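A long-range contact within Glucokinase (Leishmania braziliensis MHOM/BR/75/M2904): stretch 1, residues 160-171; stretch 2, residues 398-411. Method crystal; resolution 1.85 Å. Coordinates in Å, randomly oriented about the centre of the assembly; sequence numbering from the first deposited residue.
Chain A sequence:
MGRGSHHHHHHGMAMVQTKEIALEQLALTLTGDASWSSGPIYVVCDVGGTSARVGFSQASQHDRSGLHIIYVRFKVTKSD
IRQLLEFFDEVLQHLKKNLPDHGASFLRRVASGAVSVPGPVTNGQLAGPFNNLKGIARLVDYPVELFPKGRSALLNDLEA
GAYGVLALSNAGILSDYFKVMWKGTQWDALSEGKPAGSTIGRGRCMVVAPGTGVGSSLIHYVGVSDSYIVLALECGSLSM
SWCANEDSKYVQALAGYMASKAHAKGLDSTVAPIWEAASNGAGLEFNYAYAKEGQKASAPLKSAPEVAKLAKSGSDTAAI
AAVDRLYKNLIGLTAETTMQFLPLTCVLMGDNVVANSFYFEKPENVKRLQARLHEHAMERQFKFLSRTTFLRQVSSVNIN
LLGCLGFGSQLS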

# COMPACT_ATOMS: atom_id res chain seq x y z
N ALA A 160 -5.71 -13.19 -0.57
CA ALA A 160 -5.63 -14.54 -0.05
C ALA A 160 -4.33 -15.22 -0.50
O ALA A 160 -3.73 -15.95 0.27
CB ALA A 160 -6.85 -15.36 -0.43
N GLY A 161 -3.90 -14.97 -1.73
CA GLY A 161 -2.67 -15.59 -2.23
C GLY A 161 -1.44 -15.16 -1.44
O GLY A 161 -0.55 -15.97 -1.11
N ALA A 162 -1.39 -13.87 -1.14
CA ALA A 162 -0.33 -13.31 -0.32
C ALA A 162 -0.33 -13.93 1.08
O ALA A 162 0.74 -14.27 1.62
CB ALA A 162 -0.46 -11.81 -0.25
N TYR A 163 -1.50 -14.08 1.68
CA TYR A 163 -1.56 -14.78 2.97
C TYR A 163 -1.04 -16.22 2.84
O TYR A 163 -0.48 -16.79 3.79
CB TYR A 163 -2.98 -14.75 3.56
CG TYR A 163 -3.32 -13.49 4.31
CD1 TYR A 163 -2.65 -13.16 5.49
CD2 TYR A 163 -4.33 -12.64 3.87
CE1 TYR A 163 -2.95 -11.99 6.18
CE2 TYR A 163 -4.64 -11.47 4.56
CZ TYR A 163 -3.94 -11.15 5.71
OH TYR A 163 -4.23 -10.00 6.41
N GLY A 164 -1.22 -16.83 1.67
CA GLY A 164 -0.71 -18.16 1.44
C GLY A 164 0.81 -18.19 1.45
O GLY A 164 1.43 -19.11 1.98
N VAL A 165 1.40 -17.16 0.85
CA VAL A 165 2.86 -17.04 0.82
C VAL A 165 3.36 -16.92 2.24
O VAL A 165 4.34 -17.57 2.62
CB VAL A 165 3.29 -15.79 0.06
CG1 VAL A 165 4.81 -15.64 0.09
CG2 VAL A 165 2.78 -15.86 -1.38
N LEU A 166 2.69 -16.09 3.03
CA LEU A 166 3.07 -15.90 4.43
C LEU A 166 2.93 -17.22 5.18
O LEU A 166 3.79 -17.59 5.97
CB LEU A 166 2.17 -14.85 5.08
CG LEU A 166 2.38 -14.73 6.59
CD1 LEU A 166 3.80 -14.24 6.87
CD2 LEU A 166 1.36 -13.78 7.18
N ALA A 167 1.84 -17.93 4.91
CA ALA A 167 1.59 -19.21 5.57
C ALA A 167 2.73 -20.17 5.29
O ALA A 167 3.26 -20.82 6.20
CB ALA A 167 0.27 -19.79 5.13
N LEU A 168 3.12 -20.27 4.02
CA LEU A 168 4.22 -21.14 3.63
C LEU A 168 5.52 -20.73 4.31
O LEU A 168 6.31 -21.58 4.74
CB LEU A 168 4.42 -21.11 2.11
CG LEU A 168 3.32 -21.72 1.24
CD1 LEU A 168 3.50 -21.33 -0.22
CD2 LEU A 168 3.33 -23.22 1.41
N SER A 169 5.73 -19.43 4.41
CA SER A 169 6.91 -18.87 5.04
C SER A 169 6.99 -19.25 6.52
O SER A 169 8.00 -19.78 6.98
CB SER A 169 6.93 -17.35 4.88
OG SER A 169 8.14 -16.82 5.36
N ASN A 170 5.92 -18.95 7.26
CA ASN A 170 5.88 -19.26 8.70
C ASN A 170 6.01 -20.75 8.95
O ASN A 170 6.47 -21.18 10.01
CB ASN A 170 4.59 -18.73 9.33
CG ASN A 170 4.56 -17.22 9.40
OD1 ASN A 170 5.60 -16.57 9.34
ND2 ASN A 170 3.36 -16.65 9.52
N ALA A 171 5.60 -21.54 7.96
CA ALA A 171 5.71 -22.98 8.06
C ALA A 171 7.13 -23.49 7.86
O ALA A 171 7.42 -24.66 8.13
CB ALA A 171 4.76 -23.65 7.07
N ASN A 398 -2.42 -24.90 -3.61
CA ASN A 398 -3.66 -24.18 -3.43
C ASN A 398 -3.42 -22.99 -2.53
O ASN A 398 -3.79 -22.99 -1.36
CB ASN A 398 -4.73 -25.12 -2.87
CG ASN A 398 -5.08 -26.23 -3.84
OD1 ASN A 398 -5.81 -26.02 -4.79
ND2 ASN A 398 -4.53 -27.42 -3.60
N ILE A 399 -2.75 -21.99 -3.10
CA ILE A 399 -2.23 -20.84 -2.36
C ILE A 399 -3.37 -20.05 -1.73
O ILE A 399 -3.23 -19.55 -0.61
CB ILE A 399 -1.34 -19.92 -3.24
CG1 ILE A 399 -0.44 -19.05 -2.35
CG2 ILE A 399 -2.15 -19.04 -4.16
CD1 ILE A 399 0.58 -19.86 -1.65
N ASN A 400 -4.51 -19.98 -2.41
CA ASN A 400 -5.61 -19.19 -1.88
C ASN A 400 -6.27 -19.86 -0.67
O ASN A 400 -6.64 -19.19 0.28
CB ASN A 400 -6.63 -18.87 -2.97
CG ASN A 400 -6.10 -17.89 -3.99
OD1 ASN A 400 -4.97 -17.40 -3.88
ND2 ASN A 400 -6.92 -17.60 -5.01
N LEU A 401 -6.44 -21.17 -0.72
CA LEU A 401 -6.93 -21.88 0.47
C LEU A 401 -5.98 -21.67 1.66
O LEU A 401 -6.42 -21.32 2.77
CB LEU A 401 -7.15 -23.36 0.16
CG LEU A 401 -8.30 -23.60 -0.81
CD1 LEU A 401 -8.58 -25.09 -1.01
CD2 LEU A 401 -9.56 -22.91 -0.32
N LEU A 402 -4.69 -21.87 1.43
CA LEU A 402 -3.68 -21.64 2.46
C LEU A 402 -3.76 -20.22 3.04
O LEU A 402 -3.55 -20.02 4.24
CB LEU A 402 -2.28 -21.88 1.90
CG LEU A 402 -1.87 -23.33 1.69
CD1 LEU A 402 -0.57 -23.40 0.91
CD2 LEU A 402 -1.74 -24.01 3.04
N GLY A 403 -4.06 -19.26 2.18
CA GLY A 403 -4.14 -17.87 2.59
C GLY A 403 -5.26 -17.61 3.57
O GLY A 403 -5.19 -16.67 4.38
N CYS A 404 -6.30 -18.45 3.50
CA CYS A 404 -7.36 -18.35 4.47
C CYS A 404 -6.79 -18.70 5.85
O CYS A 404 -7.17 -18.11 6.85
CB CYS A 404 -8.55 -19.23 4.09
SG CYS A 404 -9.51 -18.61 2.67
N LEU A 405 -5.84 -19.65 5.89
CA LEU A 405 -5.13 -19.94 7.13
C LEU A 405 -4.21 -18.78 7.51
O LEU A 405 -4.13 -18.37 8.69
CB LEU A 405 -4.32 -21.24 7.02
CG LEU A 405 -3.50 -21.70 8.23
CD1 LEU A 405 -3.50 -23.22 8.39
CD2 LEU A 405 -2.06 -21.21 8.15
N GLY A 406 -3.49 -18.26 6.51
CA GLY A 406 -2.54 -17.19 6.74
C GLY A 406 -3.23 -16.01 7.39
O GLY A 406 -2.71 -15.43 8.34
N PHE A 407 -4.41 -15.68 6.88
CA PHE A 407 -5.24 -14.64 7.46
C PHE A 407 -5.49 -14.90 8.94
O PHE A 407 -5.19 -14.05 9.78
CB PHE A 407 -6.58 -14.57 6.73
CG PHE A 407 -7.58 -13.70 7.43
CD1 PHE A 407 -7.54 -12.32 7.30
CD2 PHE A 407 -8.56 -14.27 8.24
CE1 PHE A 407 -8.47 -11.51 7.94
CE2 PHE A 407 -9.49 -13.47 8.90
CZ PHE A 407 -9.45 -12.09 8.74
N GLY A 408 -6.03 -16.07 9.24
CA GLY A 408 -6.35 -16.43 10.61
C GLY A 408 -5.17 -16.37 11.55
O GLY A 408 -5.31 -15.97 12.70
N SER A 409 -3.99 -16.76 11.05
CA SER A 409 -2.79 -16.86 11.87
C SER A 409 -2.29 -15.48 12.31
O SER A 409 -1.56 -15.36 13.31
CB SER A 409 -1.70 -17.62 11.12
OG SER A 409 -1.12 -16.82 10.10
N GLN A 410 -2.68 -14.44 11.58
CA GLN A 410 -2.24 -13.08 11.89
C GLN A 410 -3.23 -12.32 12.75
O GLN A 410 -3.06 -11.13 12.98
CB GLN A 410 -2.00 -12.30 10.59
CG GLN A 410 -0.84 -12.83 9.78
CD GLN A 410 0.39 -13.07 10.65
OE1 GLN A 410 0.98 -12.14 11.20
NE2 GLN A 410 0.77 -14.34 10.79
N LEU A 411 -4.27 -12.99 13.22
CA LEU A 411 -5.31 -12.31 14.00
C LEU A 411 -4.83 -11.93 15.41
O LEU A 411 -4.25 -12.76 16.11
CB LEU A 411 -6.57 -13.17 14.09
CG LEU A 411 -7.35 -13.35 12.79
CD1 LEU A 411 -8.42 -14.42 13.00
CD2 LEU A 411 -7.98 -12.05 12.33

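The centre of this contact is a crossing of two helices at a point where neither has a side chain. Gly164 of helix 160-170 faces Gly403 of helix 399-409, and their CA atoms lie 3.6 Å apart. The helix axes approach to 6.4 Å and cross at 73°. That is very close for two helices, and glycine makes it possible. A CB on Gly403 would clash with Ala160 O, and a CB on Gly164 would clash with Ile399 O. Gly406, one turn after Gly403, is under a similar constraint: a CB there would run into Tyr163 O.

With the backbones this near, CA hydrogens meet carbonyl oxygens. Gly403 CA lies 3.0 Å from Ala160 O, with an angle of 157° at the hydrogen. Gly164 CA lies 3.5 Å from Ile399 O, with an angle of 142°. Both are CA-H...O contacts, weak polar attractions that suit a tight crossing. Both oxygens also accept ordinary helical hydrogen bonds within their own stretches: Gly164 N binds Ala160 O at 3.0 Å, and Gly403 N binds Ile399 O at 2.9 Å.

Apolar side chains pack around the glycines. Ile399 is a knob in a hole formed by Gly161, Gly164, Val165 and Leu168. Its CA-to-CB bond points sideways, but its end comes nearer, and Ile399 CD1 reaches Leu168 CD1 at 3.6 Å. Leu168 also meets the next turn of the partner helix, with Leu168 CD2 3.9 Å from Leu402 CD1. Ala167 points toward the other helix. Its small side chain fits close to the backbone, with Ala167 CB 3.9 Å from Leu402 O, and it touches Leu405 at 4.1 Å between Ala167 CB and Leu405 CD2.

Tyr163 has the largest area covered by the opposing stretch. Its ring lies along the helix backbone beyond Gly403. Phe407 CA sits over one ring face, 3.7 Å from the centroid of the Tyr163 ring, in a CH-pi contact. The Phe407 ring adds an edge-to-face pairing. Its edge points toward the face of Tyr163, the planes stand at 89°, and the closest ring atoms, Tyr163 CE2 and Phe407 CD1, are 4.1 Å apart. Tyr163 OH is hydrogen-bonded elsewhere in the structure.

Toward the end of stretch 2, Gln410 packs through its aliphatic part. Gln410 CG is 3.5 Å from Leu166 CD2 and lies at the edge of the Tyr163 ring. Its NE2 is held within its own stretch: Gln410 NE2 donates to Ser409 OG at 3.2 Å, and Ser409 OG donates to Gly406 O at 2.7 Å. Its OE1 is bonded elsewhere in the structure. Exposed Asn170 brings its ND2 to 3.7 Å from Gln410 NE2, a contact without a hydrogen bond. Near the start of stretch 2, Asn400 OD1 lies 3.4 Å from Gly161 N, but the angle is poor and no hydrogen bond forms. No hydrogen bond joins the two stretches; close packing, the CA-H...O contacts and the aromatic contacts of Tyr163 join them instead.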